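Local atomic coordinates of UDP-N-Acetylenolpyruvylglucosamine Reductase (Thermus caldophilus, PDB entry 2GQT), a protein that reduces UDP-N-acetylenolpyruvylglucosamine to UDP-N-acetylmuramate with the help of FAD, probably drawing on NADPH, in the peptidoglycan pathway of cell wall formation. Residues Gly220-Ile228 with Leu239-Leu250. Numbering follows the deposited sequence.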
loop_
_atom_site.group_PDB
_atom_site.type_symbol
_atom_site.label_atom_id
_atom_site.label_comp_id
_atom_site.label_asym_id
_atom_site.label_seq_id
_atom_site.Cartn_x
_atom_site.Cartn_y
_atom_site.Cartn_z
ATOM N N GLY A 220 9.749 -14.017 17.293
ATOM C CA GLY A 220 10.478 -15.245 17.017
ATOM C C GLY A 220 9.660 -16.509 16.830
ATOM O O GLY A 220 10.206 -17.532 16.423
ATOM N N LEU A 221 8.363 -16.461 17.128
ATOM C CA LEU A 221 7.506 -17.613 16.858
ATOM C C LEU A 221 7.387 -17.819 15.358
ATOM O O LEU A 221 7.215 -16.855 14.600
ATOM C CB LEU A 221 6.137 -17.465 17.504
ATOM C CG LEU A 221 6.089 -17.724 19.013
ATOM C CD1 LEU A 221 4.668 -17.580 19.512
ATOM C CD2 LEU A 221 6.643 -19.092 19.400
ATOM N N ARG A 222 7.469 -19.081 14.944
ATOM C CA ARG A 222 7.650 -19.434 13.538
ATOM C C ARG A 222 6.705 -20.562 13.129
ATOM O O ARG A 222 6.637 -21.595 13.802
ATOM C CB ARG A 222 9.113 -19.844 13.295
ATOM C CG ARG A 222 9.500 -20.107 11.841
ATOM C CD ARG A 222 11.010 -20.309 11.703
ATOM N NE ARG A 222 11.387 -20.654 10.334
ATOM C CZ ARG A 222 12.634 -20.775 9.889
ATOM N NH1 ARG A 222 13.666 -20.573 10.698
ATOM N NH2 ARG A 222 12.851 -21.094 8.620
ATOM N N VAL A 223 5.967 -20.345 12.040
ATOM C CA VAL A 223 5.203 -21.402 11.371
ATOM C C VAL A 223 5.806 -21.549 9.976
ATOM O O VAL A 223 5.663 -20.661 9.131
ATOM C CB VAL A 223 3.684 -21.087 11.292
ATOM C CG1 VAL A 223 2.939 -22.218 10.573
ATOM C CG2 VAL A 223 3.099 -20.856 12.691
ATOM N N GLY A 224 6.503 -22.656 9.742
ATOM C CA GLY A 224 7.200 -22.874 8.477
ATOM C C GLY A 224 8.263 -21.813 8.258
ATOM O O GLY A 224 9.191 -21.693 9.050
ATOM N N ASP A 225 8.114 -21.028 7.192
ATOM C CA ASP A 225 9.020 -19.908 6.911
ATOM C C ASP A 225 8.431 -18.530 7.289
ATOM O O ASP A 225 9.032 -17.495 6.994
ATOM C CB ASP A 225 9.458 -19.919 5.438
ATOM C CG ASP A 225 10.634 -20.859 5.161
ATOM O OD1 ASP A 225 11.155 -21.512 6.095
ATOM O OD2 ASP A 225 11.042 -20.942 3.983
ATOM N N ALA A 226 7.257 -18.521 7.918
ATOM C CA ALA A 226 6.654 -17.295 8.441
ATOM C C ALA A 226 7.090 -17.104 9.893
ATOM O O ALA A 226 7.037 -18.046 10.684
ATOM C CB ALA A 226 5.141 -17.363 8.340
ATOM N N MET A 227 7.548 -15.908 10.244
ATOM C CA MET A 227 8.006 -15.676 11.610
ATOM C C MET A 227 7.640 -14.282 12.073
ATOM O O MET A 227 7.697 -13.345 11.286
ATOM C CB MET A 227 9.525 -15.880 11.715
ATOM C CG MET A 227 10.046 -15.843 13.146
ATOM S SD MET A 227 11.812 -16.074 13.295
ATOM C CE MET A 227 12.383 -14.519 12.643
ATOM N N ILE A 228 7.250 -14.141 13.339
ATOM C CA ILE A 228 7.137 -12.823 13.950
ATOM C C ILE A 228 8.553 -12.267 14.102
ATOM O O ILE A 228 9.407 -12.880 14.762
ATOM C CB ILE A 228 6.400 -12.864 15.301
ATOM C CG1 ILE A 228 4.990 -13.435 15.112
ATOM C CG2 ILE A 228 6.339 -11.469 15.907
ATOM C CD1 ILE A 228 4.157 -13.545 16.378
ATOM N N LEU A 239 10.779 -15.851 5.611
ATOM C CA LEU A 239 12.187 -16.261 5.673
ATOM C C LEU A 239 12.673 -16.969 4.407
ATOM O O LEU A 239 13.855 -17.302 4.290
ATOM C CB LEU A 239 12.441 -17.131 6.907
ATOM C CG LEU A 239 12.225 -16.454 8.267
ATOM C CD1 LEU A 239 12.347 -17.467 9.380
ATOM C CD2 LEU A 239 13.202 -15.313 8.508
ATOM N N GLY A 240 11.773 -17.196 3.457
ATOM C CA GLY A 240 12.176 -17.776 2.179
ATOM C C GLY A 240 11.027 -18.257 1.327
ATOM O O GLY A 240 10.726 -17.660 0.291
ATOM N N GLN A 241 10.385 -19.337 1.756
ATOM C CA GLN A 241 9.315 -19.940 0.975
ATOM C C GLN A 241 8.035 -20.088 1.788
ATOM O O GLN A 241 7.338 -21.099 1.686
ATOM C CB GLN A 241 9.762 -21.293 0.404
ATOM C CG GLN A 241 10.790 -21.200 -0.722
ATOM C CD GLN A 241 10.980 -22.514 -1.456
ATOM O OE1 GLN A 241 10.820 -22.582 -2.673
ATOM N NE2 GLN A 241 11.316 -23.566 -0.715
ATOM N N ALA A 242 7.715 -19.066 2.584
ATOM C CA ALA A 242 6.474 -19.073 3.350
ATOM C C ALA A 242 5.289 -19.263 2.419
ATOM O O ALA A 242 5.267 -18.737 1.298
ATOM C CB ALA A 242 6.310 -17.783 4.150
ATOM N N ARG A 243 4.320 -20.043 2.876
ATOM C CA ARG A 243 3.025 -20.102 2.231
ATOM C C ARG A 243 2.085 -19.184 2.991
ATOM O O ARG A 243 2.278 -18.950 4.192
ATOM C CB ARG A 243 2.480 -21.528 2.240
ATOM C CG ARG A 243 3.296 -22.525 1.420
ATOM C CD ARG A 243 4.239 -23.344 2.289
ATOM N NE ARG A 243 3.522 -24.321 3.111
ATOM C CZ ARG A 243 3.237 -25.567 2.731
ATOM N NH1 ARG A 243 3.604 -26.009 1.533
ATOM N NH2 ARG A 243 2.580 -26.376 3.550
ATOM N N ALA A 244 1.070 -18.665 2.304
ATOM C CA ALA A 244 0.068 -17.830 2.961
ATOM C C ALA A 244 -0.591 -18.560 4.130
ATOM O O ALA A 244 -0.931 -17.938 5.134
ATOM C CB ALA A 244 -0.979 -17.345 1.972
ATOM N N LYS A 245 -0.749 -19.879 4.000
ATOM C CA LYS A 245 -1.304 -20.719 5.067
ATOM C C LYS A 245 -0.512 -20.590 6.373
ATOM O O LYS A 245 -1.091 -20.551 7.463
ATOM C CB LYS A 245 -1.364 -22.179 4.597
ATOM C CG LYS A 245 -1.521 -23.213 5.690
ATOM C CD LYS A 245 -1.733 -24.593 5.113
ATOM C CE LYS A 245 -0.477 -25.161 4.490
ATOM N NZ LYS A 245 -0.632 -26.633 4.300
ATOM N N ASP A 246 0.809 -20.522 6.239
ATOM C CA ASP A 246 1.712 -20.367 7.381
ATOM C C ASP A 246 1.550 -19.002 8.028
ATOM O O ASP A 246 1.519 -18.891 9.251
ATOM C CB ASP A 246 3.167 -20.515 6.948
ATOM C CG ASP A 246 3.437 -21.817 6.249
ATOM O OD1 ASP A 246 3.012 -22.862 6.777
ATOM O OD2 ASP A 246 4.088 -21.789 5.179
ATOM N N VAL A 247 1.469 -17.967 7.197
ATOM C CA VAL A 247 1.234 -16.613 7.681
ATOM C C VAL A 247 -0.093 -16.546 8.449
ATOM O O VAL A 247 -0.133 -15.999 9.554
ATOM C CB VAL A 247 1.254 -15.589 6.526
ATOM C CG1 VAL A 247 0.908 -14.206 7.053
ATOM C CG2 VAL A 247 2.611 -15.594 5.837
ATOM N N LEU A 248 -1.167 -17.100 7.880
ATOM C CA LEU A 248 -2.481 -17.095 8.554
ATOM C C LEU A 248 -2.455 -17.845 9.879
ATOM O O LEU A 248 -3.067 -17.415 10.852
ATOM C CB LEU A 248 -3.581 -17.681 7.665
ATOM C CG LEU A 248 -4.111 -16.848 6.492
ATOM C CD1 LEU A 248 -5.020 -17.719 5.645
ATOM C CD2 LEU A 248 -4.840 -15.580 6.943
ATOM N N GLU A 249 -1.736 -18.960 9.915
ATOM C CA GLU A 249 -1.598 -19.706 11.161
ATOM C C GLU A 249 -0.911 -18.866 12.236
ATOM O O GLU A 249 -1.345 -18.841 13.387
ATOM C CB GLU A 249 -0.835 -21.000 10.930
ATOM C CG GLU A 249 -0.876 -21.926 12.131
ATOM C CD GLU A 249 -0.290 -23.288 11.849
ATOM O OE1 GLU A 249 0.248 -23.905 12.790
ATOM O OE2 GLU A 249 -0.359 -23.740 10.687
ATOM N N LEU A 250 0.150 -18.164 11.860
ATOM C CA LEU A 250 0.828 -17.276 12.785
ATOM C C LEU A 250 -0.075 -16.139 13.265
ATOM O O LEU A 250 -0.060 -15.790 14.448
ATOM C CB LEU A 250 2.084 -16.728 12.130
ATOM C CG LEU A 250 3.055 -15.956 13.002
ATOM C CD1 LEU A 250 3.478 -16.760 14.238
ATOM C CD2 LEU A 250 4.253 -15.559 12.166
HETATM O O HOH W 1 6.541 -21.931 5.150
#
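Asp225 grips the loop before helix 244-257 at two points: its carbonyl O accepts Leu239 N at 2.8 Å, carrying the pairing of strands 226-228 and 236-238 one step further, and OD2 takes Gln241 N at 2.8 Å through its anti lone pair. With CG beside its own backbone N (chi1 -83°), the carboxylate reaches Gln241, while OD1 is met by Arg222 NH2 from above the carboxylate plane, a salt bridge with OD1 in the guanidinium plane. Arg222 extends along the type II' turn of the hairpin, and its NE bonds Gly224 O, so its guanidinium is held at two edge positions. Leu239 CD1 sits over the centre of one guanidinium face, 3.4 Å from Arg222 CZ, and also touches Met227 CB. On the helix side, Leu250 swings CG anti to its backbone N (chi1 -170°) and lays CD2 against the strand backbone, 3.5 Å from Ile228 N, crossing the Ile228 side chain; Ala226 CB lies over the helix backbone near Val247 N. Val223 CG1 meets the Glu249 carboxylate carbon CD at 3.6 Å, the two side chains crossing at about a right angle. Asp246 OD2 accepts the N-cap Arg243 N and a water that in turn accepts Asp225 N, coupling helix start to turn. With an alanine at Asp225, Gln241 N would probably lose its acceptor and Arg222 NH2 its charged mate. In this C-terminal MurB domain, apolar packing thus joins hairpin to helix, while separate partners for its two oxygens fix the Asp225 carboxylate and probably set the turn-to-loop spacing.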